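Local coordinates for protein type I modular polyketide synthase (Streptomyces albus subsp. albus, PDB 6IYR) that probably loads an acyl extender unit, most likely malonyl or a substituted malonyl group from coenzyme A, through the acyltransferase domain of module 8 of the salinomycin polyketide synthase, at residues K123-T128 with H391-E396; V402-V407 with A418-T423; A382-L387 with D412-P417; A209-A214 with V446-D451. All blocks are in the same frame, centred on the assembly; numbering follows the deposited sequence.

Contact 1 of 4, residues K123-T128 with H391-E396; sequences KGADRT and HGAFVE
Gly124 O accepts two N-H groups: Gly392 N reaches it across the contact at 2.9 Å in a weak bond bent to 139°, and Arg127 N, in the same loop, lies 3.0 Å away and closes a type I beta turn. The turn delivers the chain to strand 129-132, which runs parallel to strand 393-396 in the alpha/beta core of the acyltransferase. Where the turn ends, His391 ND1 donates to Arg127 O over 2.7 Å. This bond is the straighter of the two, and the oxygen lies near the imidazole plane while the nitrogen is tilted out of the carbonyl plane. The side chain of Arg127 crosses that of His391 at about a right angle. A bend at chi3 (-75°) lays Arg127 NH2 over one face of the ring, 3.6 Å from His391 NE2, with the two planes 43° apart. NH1 is tied to Arg389 O, which helps fix the guanidinium. Glycine suits two places: Gly124 in the turn, with positive phi, and Gly392 opposite it, whose CA makes a close CA-H...O contact of 3.4 Å with Lys123 O. Small methyls serve next along, Ala125 CB meeting Ala393 CB at 4.1 Å. Thr128 comes next; its OG1 is buried without a polar partner in the model and rests 4.0 Å from Val395 CG2.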
# COMPACT_ATOMS: atom_id res chain seq x y z
N LYS A 123 -1.15 -9.49 -18.36
CA LYS A 123 0.10 -10.25 -18.41
C LYS A 123 1.03 -9.83 -17.26
O LYS A 123 1.24 -8.64 -17.02
CB LYS A 123 0.78 -10.03 -19.77
CG LYS A 123 2.30 -10.12 -19.78
CD LYS A 123 2.81 -11.21 -20.71
CE LYS A 123 3.09 -12.49 -19.92
NZ LYS A 123 3.22 -13.68 -20.81
N GLY A 124 1.49 -10.82 -16.51
CA GLY A 124 2.42 -10.59 -15.43
C GLY A 124 1.76 -10.15 -14.14
O GLY A 124 2.45 -9.89 -13.16
N ALA A 125 0.44 -10.19 -14.09
CA ALA A 125 -0.30 -9.79 -12.89
C ALA A 125 -0.08 -10.74 -11.74
O ALA A 125 -0.14 -10.35 -10.56
CB ALA A 125 -1.79 -9.69 -13.20
N ASP A 126 0.27 -11.97 -12.06
CA ASP A 126 0.55 -12.95 -11.01
C ASP A 126 1.95 -12.77 -10.44
O ASP A 126 2.33 -13.43 -9.48
CB ASP A 126 0.40 -14.39 -11.54
CG ASP A 126 1.18 -14.63 -12.82
OD1 ASP A 126 1.90 -13.72 -13.29
OD2 ASP A 126 1.01 -15.72 -13.39
N ARG A 127 2.77 -11.98 -11.09
CA ARG A 127 4.00 -11.59 -10.44
C ARG A 127 3.80 -10.29 -9.71
O ARG A 127 4.33 -9.24 -10.09
CB ARG A 127 5.10 -11.53 -11.46
CG ARG A 127 5.30 -12.90 -12.06
CD ARG A 127 6.71 -13.05 -12.56
NE ARG A 127 6.82 -12.31 -13.80
CZ ARG A 127 7.78 -11.45 -14.08
NH1 ARG A 127 7.77 -10.85 -15.26
NH2 ARG A 127 8.77 -11.24 -13.23
N THR A 128 3.06 -10.36 -8.63
CA THR A 128 2.49 -9.15 -8.11
C THR A 128 3.46 -8.41 -7.16
O THR A 128 4.12 -9.01 -6.31
CB THR A 128 1.04 -9.34 -7.63
OG1 THR A 128 0.74 -8.59 -6.44
CG2 THR A 128 0.70 -10.77 -7.47
N HIS A 391 6.39 -7.11 -14.67
CA HIS A 391 5.41 -7.19 -13.62
C HIS A 391 4.14 -6.46 -14.04
O HIS A 391 4.21 -5.43 -14.70
CB HIS A 391 5.95 -6.59 -12.34
CG HIS A 391 7.04 -7.39 -11.72
ND1 HIS A 391 6.81 -8.28 -10.71
CD2 HIS A 391 8.38 -7.41 -11.95
CE1 HIS A 391 7.95 -8.84 -10.35
NE2 HIS A 391 8.91 -8.35 -11.11
N GLY A 392 2.98 -7.05 -13.75
CA GLY A 392 1.72 -6.56 -14.32
C GLY A 392 0.80 -5.94 -13.30
O GLY A 392 -0.20 -5.31 -13.65
N ALA A 393 1.06 -6.20 -12.02
CA ALA A 393 0.18 -5.72 -10.97
C ALA A 393 0.94 -5.20 -9.77
O ALA A 393 1.87 -5.84 -9.28
CB ALA A 393 -0.80 -6.79 -10.52
N PHE A 394 0.52 -4.02 -9.32
CA PHE A 394 1.04 -3.39 -8.12
C PHE A 394 -0.03 -3.22 -7.08
O PHE A 394 -1.05 -2.55 -7.30
CB PHE A 394 1.61 -2.01 -8.49
CG PHE A 394 2.79 -2.09 -9.39
CD1 PHE A 394 2.63 -2.29 -10.73
CD2 PHE A 394 4.08 -1.98 -8.89
CE1 PHE A 394 3.72 -2.43 -11.57
CE2 PHE A 394 5.17 -1.99 -9.74
CZ PHE A 394 5.00 -2.28 -11.06
N VAL A 395 0.25 -3.72 -5.90
CA VAL A 395 -0.71 -3.68 -4.80
C VAL A 395 -0.14 -2.88 -3.66
O VAL A 395 0.84 -3.27 -3.03
CB VAL A 395 -1.08 -5.09 -4.33
CG1 VAL A 395 -1.89 -5.09 -3.06
CG2 VAL A 395 -1.88 -5.81 -5.40
N GLU A 396 -0.84 -1.79 -3.32
CA GLU A 396 -0.42 -1.00 -2.17
C GLU A 396 -1.03 -1.53 -0.91
O GLU A 396 -2.24 -1.58 -0.78
CB GLU A 396 -0.75 0.49 -2.38
CG GLU A 396 -0.02 1.45 -1.44
CD GLU A 396 -0.44 2.89 -1.66
OE1 GLU A 396 -0.25 3.37 -2.78
OE2 GLU A 396 -1.00 3.49 -0.72

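Contact 2 of 4, residues V402-V407 with A418-T423; sequences VLTVGV and AVTQGT
Thr420 CG2 is the methyl on which this contact turns. Val407 CG1 presses on it at 3.3 Å and Val407 CB at 3.4 Å, both closer than usual van der Waals distance, while Thr404 OG1 approaches it at 3.6 Å. Val407 sets CG1 anti to its backbone N (chi1 177°), and that branch also lies 3.5 Å from Thr420 OG1. Thr420 itself has an unusual torsion (chi1 -19°), consistent with strain in a confined space. Helix 404-414 thus lies against strand 419-421 inside a beta-alpha-beta crossover that starts from strand 393-396. A compact branched valine suits the inner face of the helix, and threonine brings a methyl to meet it while keeping the branched shape common in strands. The next shell holds both partners in place. Phe394 of the neighbouring strand touches Val407 and Thr420, and the carboxylate of Glu396 accepts the backbone N-H groups of Val402 and Leu403 just as the helix begins. Leu403 is the N-cap, and its O takes the N-H of Val407 at 3.0 Å. No hydrogen bond joins the segments; dispersion and shape probably set their spacing, and backbone pairing of Val419 and Gln421 with strand 393-396, plus the Glu396 carboxylate, their orientation.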
# COMPACT_ATOMS: atom_id res chain seq x y z
N VAL A 402 -1.91 6.13 -1.52
CA VAL A 402 -1.20 7.39 -1.64
C VAL A 402 -0.13 7.34 -2.72
O VAL A 402 0.45 8.34 -3.05
CB VAL A 402 -0.55 7.82 -0.31
CG1 VAL A 402 -1.61 8.05 0.75
CG2 VAL A 402 0.42 6.76 0.19
N LEU A 403 0.08 6.21 -3.34
CA LEU A 403 1.11 6.06 -4.35
C LEU A 403 0.58 5.41 -5.58
O LEU A 403 1.28 5.12 -6.54
CB LEU A 403 2.27 5.22 -3.79
CG LEU A 403 3.25 6.03 -2.92
CD1 LEU A 403 4.34 5.12 -2.36
CD2 LEU A 403 3.85 7.12 -3.77
N THR A 404 -0.71 5.20 -5.55
CA THR A 404 -1.40 4.58 -6.63
C THR A 404 -1.50 5.55 -7.81
O THR A 404 -1.20 5.18 -8.94
CB THR A 404 -2.70 4.13 -5.97
OG1 THR A 404 -3.08 2.82 -6.38
CG2 THR A 404 -3.74 5.15 -6.01
N VAL A 405 -1.57 6.85 -7.53
CA VAL A 405 -1.55 7.87 -8.60
C VAL A 405 -0.19 7.93 -9.30
O VAL A 405 -0.10 8.10 -10.52
CB VAL A 405 -1.89 9.27 -8.05
CG1 VAL A 405 -1.67 10.34 -9.11
CG2 VAL A 405 -3.33 9.27 -7.55
N GLY A 406 0.88 7.86 -8.51
CA GLY A 406 2.22 7.91 -9.08
C GLY A 406 2.61 6.65 -9.84
O GLY A 406 3.26 6.71 -10.89
N VAL A 407 2.18 5.50 -9.34
CA VAL A 407 2.41 4.26 -10.13
C VAL A 407 1.65 4.36 -11.46
O VAL A 407 2.20 4.10 -12.54
CB VAL A 407 1.98 3.01 -9.35
CG1 VAL A 407 2.15 1.73 -10.20
CG2 VAL A 407 2.74 2.91 -8.04
N ALA A 418 -0.35 -2.82 -17.17
CA ALA A 418 -0.21 -3.14 -15.77
C ALA A 418 -1.22 -2.34 -15.00
O ALA A 418 -1.71 -1.34 -15.47
CB ALA A 418 1.20 -2.83 -15.30
N VAL A 419 -1.54 -2.80 -13.81
CA VAL A 419 -2.51 -2.12 -12.99
C VAL A 419 -1.99 -1.83 -11.58
O VAL A 419 -1.09 -2.48 -11.11
CB VAL A 419 -3.81 -2.93 -12.88
CG1 VAL A 419 -4.44 -3.10 -14.24
CG2 VAL A 419 -3.55 -4.29 -12.27
N THR A 420 -2.57 -0.82 -10.95
CA THR A 420 -2.23 -0.43 -9.60
C THR A 420 -3.46 -0.38 -8.77
O THR A 420 -4.49 0.08 -9.23
CB THR A 420 -1.73 1.01 -9.49
OG1 THR A 420 -1.31 1.49 -10.76
CG2 THR A 420 -0.65 1.11 -8.48
N GLN A 421 -3.35 -0.81 -7.53
CA GLN A 421 -4.45 -0.74 -6.62
C GLN A 421 -4.03 -0.70 -5.16
O GLN A 421 -2.92 -1.01 -4.82
CB GLN A 421 -5.40 -1.89 -6.85
CG GLN A 421 -4.92 -3.20 -6.35
CD GLN A 421 -6.07 -4.13 -6.17
OE1 GLN A 421 -6.64 -4.21 -5.11
NE2 GLN A 421 -6.44 -4.81 -7.23
N GLY A 422 -4.95 -0.26 -4.33
CA GLY A 422 -4.77 -0.20 -2.90
C GLY A 422 -5.40 -1.35 -2.17
O GLY A 422 -5.80 -2.35 -2.75
N THR A 423 -5.44 -1.20 -0.87
CA THR A 423 -6.05 -2.15 0.03
C THR A 423 -7.26 -1.55 0.73
O THR A 423 -8.40 -1.88 0.38
CB THR A 423 -5.04 -2.72 1.04
OG1 THR A 423 -4.00 -3.37 0.33
CG2 THR A 423 -5.66 -3.76 1.91

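Contact 3 of 4, residues A382-L387 with D412-P417; sequences AVRTLL and DAVGAP
The turn of helix around Arg384 and Leu387 faces the end of helix 404-414, with CA atoms 7.8 Å apart for Arg384 and Val414 and 6.9 Å for Leu387 and Ala416. That end is a Schellman motif: Gly415, with positive phi, takes the chain out of the helix after Val414, an excursion easy for a residue without a beta carbon, with Ala416 N bonded to Ile411 O and Gly415 N, weakly, to Asp412 O. Val414 therefore sits on the last helical turn and Ala416 on the chain beyond it, and both point their beta carbons toward helix 379-388. Leu387 fills the angle between them. Leu387 CG lies 3.9 Å from Ala416 CB, and its CD2 branch, crossing Val414, stops 4.2 Å from Val414 CG2. Alanine lets the outgoing chain come near, and the bulk of leucine also touches Phe394 and Thr410. Arg384 is the more exposed. Its chain is extended from CG to NE and slides past Val414 in the opposite sense, carrying the guanidinium so that Val414 CG2 lies over one face, 3.7 Å from Arg384 NH2. The methyl of Ala413 is a more distant neighbour, 4.3 Å from Arg384 NH1. NE makes a salt bridge with Glu380, one turn back on the same helix. A methyl over one face and the pairing with Glu380 probably keep the guanidinium in place at this surface.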
# COMPACT_ATOMS: atom_id res chain seq x y z
N ALA A 382 12.21 2.63 -9.52
CA ALA A 382 11.92 1.28 -9.14
C ALA A 382 10.75 0.74 -9.93
O ALA A 382 10.78 -0.37 -10.42
CB ALA A 382 11.63 1.21 -7.67
N VAL A 383 9.71 1.55 -10.08
CA VAL A 383 8.54 1.12 -10.81
C VAL A 383 8.89 0.82 -12.26
O VAL A 383 8.46 -0.17 -12.81
CB VAL A 383 7.40 2.14 -10.72
CG1 VAL A 383 6.28 1.75 -11.67
CG2 VAL A 383 6.88 2.24 -9.31
N ARG A 384 9.71 1.67 -12.86
CA ARG A 384 10.13 1.48 -14.23
C ARG A 384 10.92 0.18 -14.36
O ARG A 384 10.75 -0.54 -15.30
CB ARG A 384 10.94 2.67 -14.72
CG ARG A 384 10.09 3.86 -15.12
CD ARG A 384 10.91 5.03 -15.57
NE ARG A 384 10.08 6.16 -15.94
CZ ARG A 384 9.65 6.38 -17.17
NH1 ARG A 384 8.89 7.42 -17.43
NH2 ARG A 384 9.98 5.56 -18.14
N THR A 385 11.77 -0.09 -13.40
CA THR A 385 12.54 -1.32 -13.38
C THR A 385 11.60 -2.53 -13.38
O THR A 385 11.78 -3.46 -14.18
CB THR A 385 13.43 -1.35 -12.15
OG1 THR A 385 14.47 -0.40 -12.38
CG2 THR A 385 14.06 -2.70 -11.91
N LEU A 386 10.56 -2.49 -12.55
CA LEU A 386 9.65 -3.63 -12.44
C LEU A 386 8.78 -3.82 -13.67
O LEU A 386 8.56 -4.94 -14.14
CB LEU A 386 8.81 -3.53 -11.17
CG LEU A 386 9.69 -3.58 -9.94
CD1 LEU A 386 8.97 -3.24 -8.66
CD2 LEU A 386 10.30 -4.96 -9.77
N LEU A 387 8.38 -2.71 -14.25
CA LEU A 387 7.59 -2.71 -15.46
C LEU A 387 8.40 -3.36 -16.56
O LEU A 387 7.91 -4.22 -17.29
CB LEU A 387 7.27 -1.28 -15.83
CG LEU A 387 5.83 -0.80 -15.64
CD1 LEU A 387 4.93 -1.66 -14.76
CD2 LEU A 387 5.81 0.66 -15.30
N ASP A 412 1.32 4.72 -17.26
CA ASP A 412 0.78 5.40 -18.44
C ASP A 412 1.88 5.91 -19.33
O ASP A 412 1.73 5.93 -20.54
CB ASP A 412 -0.15 6.57 -18.06
CG ASP A 412 -1.48 6.10 -17.46
OD1 ASP A 412 -1.73 4.90 -17.47
OD2 ASP A 412 -2.20 6.93 -16.84
N ALA A 413 2.95 6.44 -18.77
CA ALA A 413 3.95 7.06 -19.61
C ALA A 413 4.77 5.96 -20.28
O ALA A 413 5.31 6.15 -21.35
CB ALA A 413 4.86 7.96 -18.79
N VAL A 414 4.94 4.83 -19.62
CA VAL A 414 5.65 3.73 -20.24
C VAL A 414 4.78 3.05 -21.30
O VAL A 414 5.28 2.37 -22.18
CB VAL A 414 6.06 2.70 -19.19
CG1 VAL A 414 6.64 1.46 -19.86
CG2 VAL A 414 7.09 3.31 -18.25
N GLY A 415 3.48 3.12 -21.12
CA GLY A 415 2.54 2.38 -21.96
C GLY A 415 2.46 0.90 -21.63
O GLY A 415 2.12 0.10 -22.47
N ALA A 416 2.75 0.52 -20.39
CA ALA A 416 2.73 -0.89 -20.03
C ALA A 416 1.30 -1.34 -19.74
O ALA A 416 0.47 -0.54 -19.33
CB ALA A 416 3.61 -1.13 -18.81
N PRO A 417 1.01 -2.60 -19.98
CA PRO A 417 -0.24 -3.17 -19.53
C PRO A 417 -0.07 -3.68 -18.12
O PRO A 417 0.49 -4.76 -17.91
CB PRO A 417 -0.43 -4.35 -20.47
CG PRO A 417 0.97 -4.80 -20.76
CD PRO A 417 1.92 -3.65 -20.46

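Contact 4 of 4, residues A209-A214 with V446-D451; sequences AGVAPA and VPVDWD
Val211 packs against Val446 and Val448 by forking at CB. CG1, anti to the backbone N (chi1 -177°), meets Val446 CG1 at 3.7 Å; CG2 touches that same methyl at 3.8 Å and then Val448 CG2 at 4.2 Å. Val211 and Val446 cross at about a right angle, so one methyl of Val446 sits against both branches. Short branched residues suit this narrow join between the loop that leads into strand 215-218 and the chain following helix 431-443. A backbone hydrogen bond adds to this: Asp449 N donates to Ala209 O at 2.9 Å, nearly straight at 165°. Ala209 is the first residue beyond helix 188-208, and Gly210, with positive phi, completes a Schellman motif. Gly210 CA lies 4.3 Å from Asp449 CB, a close approach suited to a residue without a side chain. In the other segment, Pro447 centres an inverse gamma turn closed by Val448 N to Val446 O at 2.8 Å, and the ring of proline holds phi near the value the turn needs. Val448 points its beta carbon away from the loop, and its CG1 lies 3.7 Å above the centre of the Trp450 ring, which also meets Trp442 edge-to-face. Gly210 O and Pro447 O, 3.3 Å apart, are both acceptors and cannot bond. One backbone hydrogen bond supplies the directional tie, the valine methyls apolar contact beside it.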
# COMPACT_ATOMS: atom_id res chain seq x y z
N ALA A 209 -4.39 -14.88 1.55
CA ALA A 209 -5.43 -14.98 0.55
C ALA A 209 -4.86 -15.49 -0.76
O ALA A 209 -5.49 -15.44 -1.82
CB ALA A 209 -6.05 -13.62 0.34
N GLY A 210 -3.62 -15.94 -0.71
CA GLY A 210 -3.03 -16.60 -1.85
C GLY A 210 -2.20 -15.71 -2.73
O GLY A 210 -1.76 -16.14 -3.78
N VAL A 211 -2.01 -14.45 -2.35
CA VAL A 211 -1.28 -13.53 -3.19
C VAL A 211 0.13 -13.36 -2.64
O VAL A 211 0.36 -12.57 -1.74
CB VAL A 211 -1.96 -12.15 -3.28
CG1 VAL A 211 -1.18 -11.27 -4.24
CG2 VAL A 211 -3.37 -12.33 -3.78
N ALA A 212 1.07 -14.14 -3.16
CA ALA A 212 2.43 -14.10 -2.67
C ALA A 212 3.21 -13.03 -3.45
O ALA A 212 3.03 -12.86 -4.66
CB ALA A 212 3.07 -15.48 -2.83
N PRO A 213 3.95 -12.19 -2.75
CA PRO A 213 4.59 -11.17 -3.59
C PRO A 213 5.71 -11.72 -4.44
O PRO A 213 6.58 -12.39 -3.93
CB PRO A 213 5.13 -10.14 -2.57
CG PRO A 213 4.95 -10.75 -1.20
CD PRO A 213 4.33 -12.11 -1.33
N ALA A 214 5.82 -11.23 -5.66
CA ALA A 214 7.01 -11.46 -6.48
C ALA A 214 8.12 -10.46 -6.19
O ALA A 214 9.29 -10.69 -6.53
CB ALA A 214 6.67 -11.41 -7.95
N VAL A 446 -4.56 -11.20 -10.69
CA VAL A 446 -3.84 -11.52 -9.47
C VAL A 446 -4.46 -12.76 -8.88
O VAL A 446 -5.69 -12.83 -8.76
CB VAL A 446 -3.96 -10.36 -8.49
CG1 VAL A 446 -3.23 -10.69 -7.21
CG2 VAL A 446 -3.42 -9.10 -9.13
N PRO A 447 -3.64 -13.73 -8.44
CA PRO A 447 -4.17 -15.06 -8.10
C PRO A 447 -4.74 -15.16 -6.69
O PRO A 447 -4.30 -15.95 -5.89
CB PRO A 447 -2.96 -15.99 -8.27
CG PRO A 447 -1.77 -15.11 -8.04
CD PRO A 447 -2.17 -13.69 -8.40
N VAL A 448 -5.85 -14.46 -6.46
CA VAL A 448 -6.57 -14.60 -5.23
C VAL A 448 -7.08 -16.05 -5.13
O VAL A 448 -7.52 -16.63 -6.11
CB VAL A 448 -7.76 -13.61 -5.22
CG1 VAL A 448 -8.61 -13.78 -3.96
CG2 VAL A 448 -7.23 -12.19 -5.35
N ASP A 449 -7.07 -16.57 -3.92
CA ASP A 449 -7.66 -17.86 -3.63
C ASP A 449 -8.95 -17.69 -2.85
O ASP A 449 -8.95 -17.41 -1.65
CB ASP A 449 -6.68 -18.69 -2.81
CG ASP A 449 -7.21 -20.10 -2.52
OD1 ASP A 449 -8.30 -20.47 -3.01
OD2 ASP A 449 -6.59 -20.82 -1.74
N TRP A 450 -10.07 -17.82 -3.54
CA TRP A 450 -11.36 -17.45 -2.95
C TRP A 450 -11.80 -18.32 -1.79
O TRP A 450 -12.54 -17.85 -0.93
CB TRP A 450 -12.42 -17.36 -4.02
CG TRP A 450 -12.15 -16.17 -4.89
CD1 TRP A 450 -11.72 -16.18 -6.16
CD2 TRP A 450 -12.30 -14.79 -4.52
NE1 TRP A 450 -11.57 -14.90 -6.63
CE2 TRP A 450 -11.96 -14.03 -5.65
CE3 TRP A 450 -12.70 -14.14 -3.35
CZ2 TRP A 450 -12.00 -12.63 -5.64
CZ3 TRP A 450 -12.80 -12.77 -3.37
CH2 TRP A 450 -12.42 -12.02 -4.49
N ASP A 451 -11.24 -19.53 -1.70
CA ASP A 451 -11.43 -20.39 -0.53
C ASP A 451 -11.01 -19.73 0.79
O ASP A 451 -11.50 -20.12 1.86
CB ASP A 451 -10.65 -21.70 -0.71
CG ASP A 451 -11.24 -22.60 -1.81
OD1 ASP A 451 -12.42 -22.40 -2.16
OD2 ASP A 451 -10.53 -23.48 -2.34

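Contact 1 is the middle of the set: its centre lies about 11 Å from those of contacts 2, 3 and 4, and it touches all three. Strand 393-396 pairs with strand 419-421 of contact 2, where Glu396 N meets Gln421 O at 2.7 Å. Leu386 O of contact 3 lies 3.1 Å from His391 N, probably a hydrogen bond, and Thr128 O meets Ala214 N of contact 4 at 2.9 Å. Contacts 3 and 4 lie about 22 Å apart between centres and do not touch. The loop of contact 4 leads through strand 215-218 to a GxSxG elbow whose Ser220 is probably the acyl-carrying nucleophile; Leu403 of contact 2 touches its neighbour His219.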